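Aromatic amino acid aminotransferase I (Candida albicans WO-1, PDB 6HNU) probably transfers amino groups from aromatic L-amino acids to 2-oxoglutarate, giving aromatic oxo-acids and L-glutamate, with pyridoxal 5'-phosphate as cofactor. Local coordinates at residues E417-H421 and P433-F437. Numbering follows the deposited sequence.
Sequences EAAVH and PGSWF
Both carboxylate oxygens of Glu417 are gripped by Ser435. Ser435 OG donates a very short bond of 2.5 Å to Glu417 OE1. Ser435 N donates to the syn lone pair of Glu417 OE2 at 2.9 Å, nearly straight (157°). Held at both oxygens, the buried carboxylate has little freedom to rotate, and two donors would probably favour its charged form. Glu417 reaches across because CG lies anti to the backbone N (chi1 -172°) and the chain stays extended beyond it. Pro433 CB sits over one face of that carboxylate, 3.5 Å from Glu417 CD. One turn further along the helix, the imidazole of His421 lays a face on the same proline: Pro433 CG stands 3.7 Å from the ring centroid, almost straight above it, a CH-pi contact. The proline ring is also shared with Trp436, whose indole has Pro433 CG above one face, toward the rim. His421 and Trp436 meet obliquely, planes at 78°, with His421 NE2 3.9 Å from Trp436 CH2. Phe462 of strand 459-465 packs against Glu417 and His421, and Ile31 of the second subunit touches His421 and Trp436. The arrangement ties helix 413-426 to the 3-10 turn that follows strand 429-433, a helix-on-sheet layer consistent with the small C-terminal domain of fold-type I aminotransferases.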
ATOM      1  N   GLU B 417      14.771 -30.386 -18.029  1.00 22.12           N
ATOM      2  CA  GLU B 417      14.901 -29.080 -17.303  1.00 20.78           C
ATOM      3  C   GLU B 417      15.402 -29.340 -15.880  1.00 20.16           C
ATOM      4  O   GLU B 417      16.350 -28.670 -15.475  1.00 18.37           O
ATOM      5  CB  GLU B 417      13.567 -28.351 -17.259  1.00 18.64           C
ATOM      6  CG  GLU B 417      13.633 -26.935 -16.713  1.00 21.13           C
ATOM      7  CD  GLU B 417      12.252 -26.322 -16.595  1.00 21.03           C
ATOM      8  OE1 GLU B 417      11.423 -26.914 -15.862  1.00 23.23           O
ATOM      9  OE2 GLU B 417      11.997 -25.247 -17.216  1.00 20.43           O
ATOM     10  N   ALA B 418      14.780 -30.269 -15.139  1.00 19.86           N
ATOM     11  CA  ALA B 418      15.162 -30.604 -13.741  1.00 20.08           C
ATOM     12  C   ALA B 418      16.615 -31.105 -13.705  1.00 19.96           C
ATOM     13  O   ALA B 418      17.369 -30.645 -12.833  1.00 19.30           O
ATOM     14  CB  ALA B 418      14.212 -31.629 -13.169  1.00 21.68           C
ATOM     15  N   ALA B 419      16.996 -31.974 -14.645  1.00 20.78           N
ATOM     16  CA  ALA B 419      18.367 -32.532 -14.743  1.00 20.33           C
ATOM     17  C   ALA B 419      19.364 -31.399 -14.967  1.00 19.39           C
ATOM     18  O   ALA B 419      20.410 -31.364 -14.305  1.00 20.03           O
ATOM     19  CB  ALA B 419      18.465 -33.562 -15.840  1.00 22.56           C
ATOM     20  N   VAL B 420      19.084 -30.534 -15.930  1.00 20.84           N
ATOM     21  CA  VAL B 420      20.014 -29.410 -16.221  1.00 21.67           C
ATOM     22  C   VAL B 420      20.091 -28.486 -15.012  1.00 21.36           C
ATOM     23  O   VAL B 420      21.205 -28.083 -14.686  1.00 22.71           O
ATOM     24  CB  VAL B 420      19.631 -28.675 -17.516  1.00 23.06           C
ATOM     25  CG1 VAL B 420      20.398 -27.363 -17.662  1.00 24.85           C
ATOM     26  CG2 VAL B 420      19.845 -29.575 -18.713  1.00 22.88           C
ATOM     27  N   HIS B 421      18.960 -28.169 -14.372  1.00 24.58           N
ATOM     28  CA  HIS B 421      18.910 -27.328 -13.135  1.00 22.68           C
ATOM     29  C   HIS B 421      19.773 -27.950 -12.039  1.00 23.77           C
ATOM     30  O   HIS B 421      20.620 -27.235 -11.498  1.00 21.16           O
ATOM     31  CB  HIS B 421      17.467 -27.137 -12.650  1.00 22.42           C
ATOM     32  CG  HIS B 421      17.277 -26.188 -11.514  1.00 24.25           C
ATOM     33  ND1 HIS B 421      17.721 -24.884 -11.565  1.00 23.60           N
ATOM     34  CD2 HIS B 421      16.580 -26.315 -10.358  1.00 22.99           C
ATOM     35  CE1 HIS B 421      17.361 -24.272 -10.450  1.00 24.35           C
ATOM     36  NE2 HIS B 421      16.649 -25.118  -9.705  1.00 24.70           N
ATOM     37  N   PRO B 433      14.410 -22.112 -13.741  1.00 17.27           N
ATOM     38  CA  PRO B 433      13.723 -22.904 -14.757  1.00 18.95           C
ATOM     39  C   PRO B 433      12.536 -22.160 -15.357  1.00 17.67           C
ATOM     40  O   PRO B 433      11.679 -21.683 -14.618  1.00 19.15           O
ATOM     41  CB  PRO B 433      13.259 -24.167 -13.998  1.00 18.27           C
ATOM     42  CG  PRO B 433      14.316 -24.302 -12.932  1.00 19.07           C
ATOM     43  CD  PRO B 433      14.663 -22.885 -12.523  1.00 19.16           C
ATOM     44  N   GLY B 434      12.472 -22.149 -16.682  1.00 16.11           N
ATOM     45  CA  GLY B 434      11.412 -21.483 -17.442  1.00 16.95           C
ATOM     46  C   GLY B 434      10.047 -22.012 -17.098  1.00 16.93           C
ATOM     47  O   GLY B 434       9.101 -21.229 -17.161  1.00 16.59           O
ATOM     48  N   SER B 435       9.895 -23.317 -16.821  1.00 17.04           N
ATOM     49  CA  SER B 435       8.533 -23.905 -16.664  1.00 18.08           C
ATOM     50  C   SER B 435       7.854 -23.291 -15.420  1.00 17.53           C
ATOM     51  O   SER B 435       6.642 -23.267 -15.361  1.00 18.54           O
ATOM     52  CB  SER B 435       8.615 -25.413 -16.557  1.00 17.03           C
ATOM     53  OG  SER B 435       9.290 -25.785 -15.367  1.00 17.88           O
ATOM     54  N   TRP B 436       8.629 -22.794 -14.472  1.00 17.24           N
ATOM     55  CA  TRP B 436       8.118 -22.175 -13.219  1.00 20.28           C
ATOM     56  C   TRP B 436       7.308 -20.922 -13.553  1.00 19.92           C
ATOM     57  O   TRP B 436       6.510 -20.545 -12.709  1.00 18.52           O
ATOM     58  CB  TRP B 436       9.247 -21.866 -12.243  1.00 21.76           C
ATOM     59  CG  TRP B 436      10.005 -23.065 -11.752  1.00 23.91           C
ATOM     60  CD1 TRP B 436       9.907 -24.351 -12.198  1.00 27.08           C
ATOM     61  CD2 TRP B 436      11.061 -23.063 -10.779  1.00 25.16           C
ATOM     62  NE1 TRP B 436      10.829 -25.146 -11.566  1.00 26.39           N
ATOM     63  CE2 TRP B 436      11.522 -24.386 -10.661  1.00 24.95           C
ATOM     64  CE3 TRP B 436      11.653 -22.071  -9.987  1.00 27.13           C
ATOM     65  CZ2 TRP B 436      12.534 -24.743  -9.771  1.00 27.57           C
ATOM     66  CZ3 TRP B 436      12.637 -22.429  -9.091  1.00 28.62           C
ATOM     67  CH2 TRP B 436      13.094 -23.744  -9.010  1.00 28.27           C
ATOM     68  N   PHE B 437       7.463 -20.342 -14.752  1.00 18.13           N
ATOM     69  CA  PHE B 437       6.781 -19.077 -15.140  1.00 16.79           C
ATOM     70  C   PHE B 437       5.598 -19.377 -16.035  1.00 16.68           C
ATOM     71  O   PHE B 437       4.946 -18.437 -16.533  1.00 16.06           O
ATOM     72  CB  PHE B 437       7.733 -18.107 -15.831  1.00 16.08           C
ATOM     73  CG  PHE B 437       8.950 -17.783 -15.032  1.00 16.18           C
ATOM     74  CD1 PHE B 437      10.110 -18.536 -15.120  1.00 17.93           C
ATOM     75  CD2 PHE B 437       8.948 -16.686 -14.190  1.00 17.82           C
ATOM     76  CE1 PHE B 437      11.240 -18.166 -14.425  1.00 17.95           C
ATOM     77  CE2 PHE B 437      10.089 -16.310 -13.502  1.00 19.13           C
ATOM     78  CZ  PHE B 437      11.218 -17.082 -13.575  1.00 19.90           C
TER